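N-acetyl-L-2,4-diaminobutyric acid deacetylase (PDB 6TWL) probably uses zinc to remove the acetyl group from N-acetyl-L-2,4-diaminobutyric acid, a step in the bacterial breakdown of ectoine. Local coordinates at residues T50-G64 with L134-K148. Numbering follows the deposited sequence.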
ATOM      1  N   THR A  50       7.443 -14.724   9.724  1.00 69.60           N
ATOM      2  CA  THR A  50       7.872 -13.334   9.797  1.00 69.61           C
ATOM      3  C   THR A  50       7.034 -12.490   8.847  1.00 68.75           C
ATOM      4  O   THR A  50       6.878 -12.840   7.672  1.00 64.36           O
ATOM      5  CB  THR A  50       9.358 -13.202   9.450  1.00 74.40           C
ATOM      6  OG1 THR A  50      10.150 -13.617  10.569  1.00 81.35           O
ATOM      7  CG2 THR A  50       9.703 -11.762   9.099  1.00 66.70           C
ATOM      8  N   ALA A  51       6.494 -11.388   9.356  1.00 68.34           N
ATOM      9  CA  ALA A  51       5.749 -10.439   8.541  1.00 64.96           C
ATOM     10  C   ALA A  51       6.584  -9.180   8.338  1.00 64.52           C
ATOM     11  O   ALA A  51       7.124  -8.623   9.299  1.00 64.17           O
ATOM     12  CB  ALA A  51       4.409 -10.091   9.190  1.00 70.70           C
ATOM     13  N   LEU A  52       6.698  -8.751   7.083  1.00 65.43           N
ATOM     14  CA  LEU A  52       7.378  -7.513   6.718  1.00 65.51           C
ATOM     15  C   LEU A  52       6.312  -6.486   6.351  1.00 63.24           C
ATOM     16  O   LEU A  52       5.656  -6.607   5.310  1.00 58.82           O
ATOM     17  CB  LEU A  52       8.348  -7.761   5.563  1.00 63.05           C
ATOM     18  CG  LEU A  52       9.163  -6.594   5.004  1.00 63.22           C
ATOM     19  CD1 LEU A  52       9.882  -5.841   6.108  1.00 55.63           C
ATOM     20  CD2 LEU A  52      10.159  -7.112   3.989  1.00 54.39           C
ATOM     21  N   LEU A  53       6.131  -5.480   7.205  1.00 60.49           N
ATOM     22  CA  LEU A  53       5.049  -4.511   7.073  1.00 63.74           C
ATOM     23  C   LEU A  53       5.640  -3.133   6.806  1.00 63.76           C
ATOM     24  O   LEU A  53       6.366  -2.594   7.648  1.00 58.16           O
ATOM     25  CB  LEU A  53       4.183  -4.502   8.338  1.00 70.03           C
ATOM     26  CG  LEU A  53       4.002  -5.871   9.006  1.00 72.21           C
ATOM     27  CD1 LEU A  53       3.552  -5.732  10.453  1.00 72.16           C
ATOM     28  CD2 LEU A  53       3.019  -6.720   8.217  1.00 75.94           C
ATOM     29  N   THR A  54       5.329  -2.561   5.641  1.00 60.80           N
ATOM     30  CA  THR A  54       5.840  -1.251   5.251  1.00 65.02           C
ATOM     31  C   THR A  54       4.660  -0.314   5.016  1.00 67.65           C
ATOM     32  O   THR A  54       3.649  -0.702   4.420  1.00 65.37           O
ATOM     33  CB  THR A  54       6.742  -1.335   3.996  1.00 71.48           C
ATOM     34  OG1 THR A  54       6.045  -1.979   2.920  1.00 87.62           O
ATOM     35  CG2 THR A  54       7.979  -2.159   4.303  1.00 60.20           C
ATOM     36  N   GLY A  55       4.790   0.916   5.503  1.00 65.39           N
ATOM     37  CA  GLY A  55       3.655   1.810   5.629  1.00 63.66           C
ATOM     38  C   GLY A  55       3.253   2.573   4.389  1.00 66.88           C
ATOM     39  O   GLY A  55       2.086   2.541   3.992  1.00 80.38           O
ATOM     40  N   ALA A  56       4.197   3.276   3.771  1.00 67.56           N
ATOM     41  CA  ALA A  56       3.852   4.174   2.678  1.00 73.07           C
ATOM     42  C   ALA A  56       5.091   4.435   1.840  1.00 78.87           C
ATOM     43  O   ALA A  56       6.180   4.620   2.386  1.00 84.01           O
ATOM     44  CB  ALA A  56       3.281   5.494   3.215  1.00 66.04           C
ATOM     45  N   ASN A  57       4.923   4.434   0.520  1.00 77.80           N
ATOM     46  CA  ASN A  57       5.990   4.860  -0.374  1.00 79.83           C
ATOM     47  C   ASN A  57       5.977   6.361  -0.618  1.00 76.29           C
ATOM     48  O   ASN A  57       6.920   6.885  -1.222  1.00 68.62           O
ATOM     49  CB  ASN A  57       5.891   4.120  -1.713  1.00 88.80           C
ATOM     50  CG  ASN A  57       5.443   2.681  -1.553  1.00 99.62           C
ATOM     51  OD1 ASN A  57       4.377   2.407  -1.002  1.00107.33           O
ATOM     52  ND2 ASN A  57       6.259   1.749  -2.035  1.00 99.62           N
ATOM     53  N   HIS A  58       4.942   7.061  -0.158  1.00 75.14           N
ATOM     54  CA  HIS A  58       4.820   8.497  -0.353  1.00 81.21           C
ATOM     55  C   HIS A  58       4.349   9.143   0.941  1.00 75.17           C
ATOM     56  O   HIS A  58       3.719   8.505   1.789  1.00 69.93           O
ATOM     57  CB  HIS A  58       3.852   8.831  -1.496  1.00 87.61           C
ATOM     58  CG  HIS A  58       4.338   8.395  -2.842  1.00 95.44           C
ATOM     59  ND1 HIS A  58       4.028   7.166  -3.383  1.00 93.52           N
ATOM     60  CD2 HIS A  58       5.114   9.024  -3.756  1.00 96.83           C
ATOM     61  CE1 HIS A  58       4.590   7.057  -4.573  1.00 94.47           C
ATOM     62  NE2 HIS A  58       5.255   8.171  -4.823  1.00 95.38           N
ATOM     63  N   GLY A  59       4.662  10.426   1.078  1.00 79.25           N
ATOM     64  CA  GLY A  59       4.367  11.167   2.285  1.00 79.79           C
ATOM     65  C   GLY A  59       2.939  11.626   2.467  1.00 85.34           C
ATOM     66  O   GLY A  59       2.628  12.207   3.507  1.00 87.88           O
ATOM     67  N   ASP A  60       2.045  11.385   1.509  1.00 83.34           N
ATOM     68  CA  ASP A  60       0.667  11.850   1.629  1.00 85.32           C
ATOM     69  C   ASP A  60      -0.320  10.712   1.867  1.00 81.37           C
ATOM     70  O   ASP A  60      -1.508  10.852   1.557  1.00 76.71           O
ATOM     71  CB  ASP A  60       0.265  12.657   0.394  1.00 84.21           C
ATOM     72  CG  ASP A  60       0.624  11.960  -0.901  1.00 93.26           C
ATOM     73  OD1 ASP A  60       1.119  10.816  -0.847  1.00 87.78           O
ATOM     74  OD2 ASP A  60       0.415  12.565  -1.976  1.00 89.32           O
ATOM     75  N   GLU A  61       0.141   9.591   2.417  1.00 74.31           N
ATOM     76  CA  GLU A  61      -0.714   8.463   2.764  1.00 79.25           C
ATOM     77  C   GLU A  61      -0.601   8.193   4.256  1.00 79.53           C
ATOM     78  O   GLU A  61       0.501   8.203   4.812  1.00 75.92           O
ATOM     79  CB  GLU A  61      -0.333   7.219   1.964  1.00 70.13           C
ATOM     80  CG  GLU A  61      -0.328   7.447   0.465  1.00 76.10           C
ATOM     81  CD  GLU A  61       0.459   6.392  -0.278  1.00 76.68           C
ATOM     82  OE1 GLU A  61       0.607   5.276   0.259  1.00 70.65           O
ATOM     83  OE2 GLU A  61       0.931   6.682  -1.397  1.00 79.34           O
ATOM     84  N   TYR A  62      -1.740   7.952   4.910  1.00 74.94           N
ATOM     85  CA  TYR A  62      -1.745   8.002   6.368  1.00 75.20           C
ATOM     86  C   TYR A  62      -2.398   6.805   7.055  1.00 77.27           C
ATOM     87  O   TYR A  62      -2.065   6.517   8.210  1.00 74.08           O
ATOM     88  CB  TYR A  62      -2.413   9.300   6.823  1.00 70.73           C
ATOM     89  CG  TYR A  62      -1.665  10.529   6.360  1.00 69.19           C
ATOM     90  CD1 TYR A  62      -0.457  10.889   6.944  1.00 73.32           C
ATOM     91  CD2 TYR A  62      -2.153  11.320   5.329  1.00 74.35           C
ATOM     92  CE1 TYR A  62       0.237  12.011   6.525  1.00 72.15           C
ATOM     93  CE2 TYR A  62      -1.466  12.441   4.900  1.00 81.23           C
ATOM     94  CZ  TYR A  62      -0.272  12.779   5.503  1.00 76.04           C
ATOM     95  OH  TYR A  62       0.413  13.894   5.078  1.00 78.70           O
ATOM     96  N   GLU A  63      -3.324   6.109   6.387  1.00 80.31           N
ATOM     97  CA  GLU A  63      -3.905   4.907   6.984  1.00 79.76           C
ATOM     98  C   GLU A  63      -2.814   3.920   7.379  1.00 79.90           C
ATOM     99  O   GLU A  63      -2.803   3.396   8.499  1.00 85.22           O
ATOM    100  CB  GLU A  63      -4.889   4.243   6.020  1.00 80.01           C
ATOM    101  CG  GLU A  63      -6.250   4.897   5.961  1.00 83.05           C
ATOM    102  CD  GLU A  63      -6.298   6.026   4.958  1.00 84.80           C
ATOM    103  OE1 GLU A  63      -5.294   6.226   4.242  1.00 79.24           O
ATOM    104  OE2 GLU A  63      -7.341   6.710   4.879  1.00 82.09           O
ATOM    105  N   GLY A  64      -1.883   3.665   6.462  1.00 73.53           N
ATOM    106  CA  GLY A  64      -0.746   2.816   6.720  1.00 76.33           C
ATOM    107  C   GLY A  64       0.097   3.277   7.893  1.00 73.40           C
ATOM    108  O   GLY A  64       0.267   2.550   8.877  1.00 69.14           O
ATOM    109  N   LEU A 134      13.552  -9.017   2.582  1.00 63.87           N
ATOM    110  CA  LEU A 134      12.526  -9.784   1.878  1.00 73.63           C
ATOM    111  C   LEU A 134      12.739 -11.295   1.900  1.00 67.70           C
ATOM    112  O   LEU A 134      11.747 -12.019   2.101  1.00 67.38           O
ATOM    113  CB  LEU A 134      12.406  -9.309   0.424  1.00 80.25           C
ATOM    114  CG  LEU A 134      11.471  -8.139   0.131  1.00 83.74           C
ATOM    115  CD1 LEU A 134      11.389  -7.898  -1.367  1.00 87.69           C
ATOM    116  CD2 LEU A 134      10.099  -8.427   0.699  1.00 77.84           C
ATOM    117  N   PRO A 135      13.946 -11.838   1.692  1.00 67.05           N
ATOM    118  CA  PRO A 135      14.075 -13.305   1.691  1.00 65.15           C
ATOM    119  C   PRO A 135      13.627 -13.949   2.989  1.00 72.20           C
ATOM    120  O   PRO A 135      13.066 -15.051   2.963  1.00 71.38           O
ATOM    121  CB  PRO A 135      15.575 -13.517   1.448  1.00 62.42           C
ATOM    122  CG  PRO A 135      15.983 -12.330   0.658  1.00 63.34           C
ATOM    123  CD  PRO A 135      15.207 -11.195   1.273  1.00 67.79           C
ATOM    124  N   MET A 136      13.836 -13.285   4.124  1.00 71.62           N
ATOM    125  CA  MET A 136      13.481 -13.832   5.424  1.00 69.99           C
ATOM    126  C   MET A 136      12.035 -13.535   5.811  1.00 71.51           C
ATOM    127  O   MET A 136      11.654 -13.753   6.966  1.00 72.80           O
ATOM    128  CB  MET A 136      14.432 -13.288   6.495  1.00 83.65           C
ATOM    129  CG  MET A 136      14.180 -11.828   6.841  1.00100.69           C
ATOM    130  SD  MET A 136      15.618 -10.937   7.464  1.00105.19           S
ATOM    131  CE  MET A 136      16.148 -12.015   8.785  1.00 98.63           C
ATOM    132  N   ALA A 137      11.222 -13.061   4.871  1.00 75.42           N
ATOM    133  CA  ALA A 137       9.840 -12.689   5.137  1.00 73.83           C
ATOM    134  C   ALA A 137       8.906 -13.737   4.551  1.00 70.92           C
ATOM    135  O   ALA A 137       9.084 -14.167   3.408  1.00 64.81           O
ATOM    136  CB  ALA A 137       9.519 -11.310   4.556  1.00 65.97           C
ATOM    137  N   ASP A 138       7.918 -14.150   5.343  1.00 66.71           N
ATOM    138  CA  ASP A 138       6.896 -15.080   4.888  1.00 65.73           C
ATOM    139  C   ASP A 138       5.623 -14.376   4.447  1.00 69.76           C
ATOM    140  O   ASP A 138       4.836 -14.955   3.689  1.00 71.31           O
ATOM    141  CB  ASP A 138       6.571 -16.081   6.001  1.00 71.25           C
ATOM    142  CG  ASP A 138       7.795 -16.852   6.461  1.00 71.46           C
ATOM    143  OD1 ASP A 138       8.376 -17.588   5.638  1.00 77.03           O
ATOM    144  OD2 ASP A 138       8.195 -16.701   7.635  1.00 74.92           O
ATOM    145  N   LEU A 139       5.421 -13.142   4.897  1.00 55.83           N
ATOM    146  CA  LEU A 139       4.254 -12.345   4.560  1.00 62.33           C
ATOM    147  C   LEU A 139       4.677 -10.890   4.451  1.00 57.42           C
ATOM    148  O   LEU A 139       5.408 -10.388   5.310  1.00 65.18           O
ATOM    149  CB  LEU A 139       3.163 -12.498   5.620  1.00 61.92           C
ATOM    150  CG  LEU A 139       2.042 -11.467   5.590  1.00 77.33           C
ATOM    151  CD1 LEU A 139       1.078 -11.725   4.441  1.00 75.55           C
ATOM    152  CD2 LEU A 139       1.344 -11.491   6.925  1.00 81.91           C
ATOM    153  N   ALA A 140       4.233 -10.224   3.391  1.00 63.66           N
ATOM    154  CA  ALA A 140       4.467  -8.799   3.203  1.00 66.38           C
ATOM    155  C   ALA A 140       3.127  -8.089   3.088  1.00 65.50           C
ATOM    156  O   ALA A 140       2.273  -8.496   2.295  1.00 63.76           O
ATOM    157  CB  ALA A 140       5.319  -8.538   1.958  1.00 68.79           C
ATOM    158  N   VAL A 141       2.940  -7.038   3.878  1.00 60.38           N
ATOM    159  CA  VAL A 141       1.761  -6.182   3.789  1.00 63.36           C
ATOM    160  C   VAL A 141       2.237  -4.794   3.401  1.00 62.79           C
ATOM    161  O   VAL A 141       2.972  -4.163   4.168  1.00 63.01           O
ATOM    162  CB  VAL A 141       0.984  -6.132   5.112  1.00 68.07           C
ATOM    163  CG1 VAL A 141      -0.260  -5.275   4.957  1.00 66.40           C
ATOM    164  CG2 VAL A 141       0.617  -7.534   5.574  1.00 71.03           C
ATOM    165  N   ASP A 142       1.825  -4.311   2.225  1.00 62.67           N
ATOM    166  CA  ASP A 142       2.263  -3.008   1.726  1.00 64.90           C
ATOM    167  C   ASP A 142       1.062  -2.076   1.659  1.00 59.94           C
ATOM    168  O   ASP A 142       0.190  -2.236   0.799  1.00 61.73           O
ATOM    169  CB  ASP A 142       2.943  -3.116   0.362  1.00 68.18           C
ATOM    170  CG  ASP A 142       3.764  -1.877   0.025  1.00 72.98           C
ATOM    171  OD1 ASP A 142       4.191  -1.175   0.966  1.00 71.70           O
ATOM    172  OD2 ASP A 142       3.996  -1.604  -1.169  1.00 73.05           O
ATOM    173  N   PHE A 143       1.030  -1.095   2.559  1.00 60.63           N
ATOM    174  CA  PHE A 143      -0.059  -0.129   2.600  1.00 57.94           C
ATOM    175  C   PHE A 143       0.166   0.968   1.566  1.00 58.86           C
ATOM    176  O   PHE A 143       1.240   1.577   1.518  1.00 63.75           O
ATOM    177  CB  PHE A 143      -0.166   0.496   3.993  1.00 58.64           C
ATOM    178  CG  PHE A 143      -0.759  -0.412   5.030  1.00 63.84           C
ATOM    179  CD1 PHE A 143      -2.130  -0.581   5.114  1.00 67.98           C
ATOM    180  CD2 PHE A 143       0.051  -1.081   5.935  1.00 71.81           C
ATOM    181  CE1 PHE A 143      -2.684  -1.409   6.071  1.00 72.12           C
ATOM    182  CE2 PHE A 143      -0.497  -1.912   6.897  1.00 77.39           C
ATOM    183  CZ  PHE A 143      -1.867  -2.076   6.966  1.00 75.24           C
ATOM    184  N   HIS A 144      -0.843   1.212   0.738  1.00 65.38           N
ATOM    185  CA  HIS A 144      -0.918   2.418  -0.071  1.00 65.93           C
ATOM    186  C   HIS A 144      -2.182   3.182   0.292  1.00 68.17           C
ATOM    187  O   HIS A 144      -3.077   2.676   0.975  1.00 68.47           O
ATOM    188  CB  HIS A 144      -0.940   2.126  -1.580  1.00 60.70           C
ATOM    189  CG  HIS A 144       0.058   1.110  -2.033  1.00 70.50           C
ATOM    190  ND1 HIS A 144       1.416   1.271  -1.865  1.00 73.28           N
ATOM    191  CD2 HIS A 144      -0.104  -0.062  -2.691  1.00 70.91           C
ATOM    192  CE1 HIS A 144       2.047   0.231  -2.381  1.00 69.74           C
ATOM    193  NE2 HIS A 144       1.147  -0.593  -2.888  1.00 66.66           N
ATOM    194  N   SER A 145      -2.237   4.418  -0.187  1.00 67.84           N
ATOM    195  CA  SER A 145      -3.470   5.185  -0.237  1.00 78.92           C
ATOM    196  C   SER A 145      -3.338   6.173  -1.385  1.00 76.51           C
ATOM    197  O   SER A 145      -2.245   6.401  -1.910  1.00 74.02           O
ATOM    198  CB  SER A 145      -3.772   5.877   1.096  1.00 85.21           C
ATOM    199  OG  SER A 145      -4.578   5.046   1.917  1.00 85.99           O
ATOM    200  N   GLY A 146      -4.474   6.753  -1.777  1.00 77.38           N
ATOM    201  CA  GLY A 146      -4.525   7.510  -3.017  1.00 70.49           C
ATOM    202  C   GLY A 146      -3.566   8.683  -3.069  1.00 66.05           C
ATOM    203  O   GLY A 146      -3.101   9.059  -4.149  1.00 72.36           O
ATOM    204  N   GLY A 147      -3.244   9.264  -1.920  1.00 64.92           N
ATOM    205  CA  GLY A 147      -2.470  10.485  -1.922  1.00 67.18           C
ATOM    206  C   GLY A 147      -3.358  11.686  -2.199  1.00 68.25           C
ATOM    207  O   GLY A 147      -4.583  11.636  -2.063  1.00 67.53           O
ATOM    208  N   LYS A 148      -2.722  12.781  -2.617  1.00 70.88           N
ATOM    209  CA  LYS A 148      -3.456  14.033  -2.770  1.00 80.38           C
ATOM    210  C   LYS A 148      -4.338  14.038  -4.015  1.00 81.65           C
ATOM    211  O   LYS A 148      -5.352  14.744  -4.046  1.00 77.60           O
ATOM    212  CB  LYS A 148      -2.482  15.211  -2.802  1.00 87.19           C
ATOM    213  CG  LYS A 148      -2.245  15.842  -1.438  1.00 92.83           C
ATOM    214  CD  LYS A 148      -0.812  16.323  -1.276  1.00 93.35           C
ATOM    215  CE  LYS A 148      -0.632  17.073   0.036  1.00 93.64           C
ATOM    216  NZ  LYS A 148      -0.585  18.547  -0.165  1.00101.27           N
TER
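Leu-52 and Val-141 lie in neighbouring parallel strands, 50-54 and 139-142. Leu-52 N donates to Leu-139 O at 2.7 Å, and Leu-52 O accepts from Val-141 N. Thr-54 N donates to Val-141 O, and Thr-54 O accepts from Phe-143 N. This half is buried and tightly packed. Leu-53 and Val-141 lie side by side on one face of the sheet, CD2 against CG2 at 3.7 Å. On the other face, with CG anti to the backbone N (chi1 179°), Leu-52 carries its CD2 to Leu-134 CD2 at 3.5 Å, the side chains crossing at about a right angle. Thr-54 OG1 gives its proton to Asp-142 OD1 (2.8 Å) from above the carboxylate plane. Gly-64 CA packs on Phe-143 CB at 3.6 Å, where a side chain on the glycine would clash.

Beyond the strands lies the metal site. His-58 and Glu-61 form the His-x-x-Glu motif, and His-144 is the later histidine ligand. All three bind zinc in this protein, but this model is apo. Glu-61 and Ser-145 are still buried; Glu-61 OE1 takes a weak bond from Ser-145 N (3.0 Å). Asn-57 OD1 sits in plane at the His-144 ring edge, weakly bonded to ND1, while NE2 bonds Asp-195. The contact opens to solvent at Asp-60 and Lys-148. Asp-60 OD2 accepts Lys-148 N at 3.2 Å from above its carboxylate plane, and lies 3.6 Å from Gly-147 CA. With an alanine at Asp-60, the Lys-148 N-H would probably lose this acceptor and a gap would open beside Gly-147.

The strands are central in the chain's mixed sheet, in the fold of the M14-like aspartoacylase/succinylglutamate desuccinylase zinc enzymes. Strand 82-87 flanks 50-54, and strand 204-209 flanks 139-142. Helix 218-234 packs on the face carrying Ala-51, Leu-139 and Val-141.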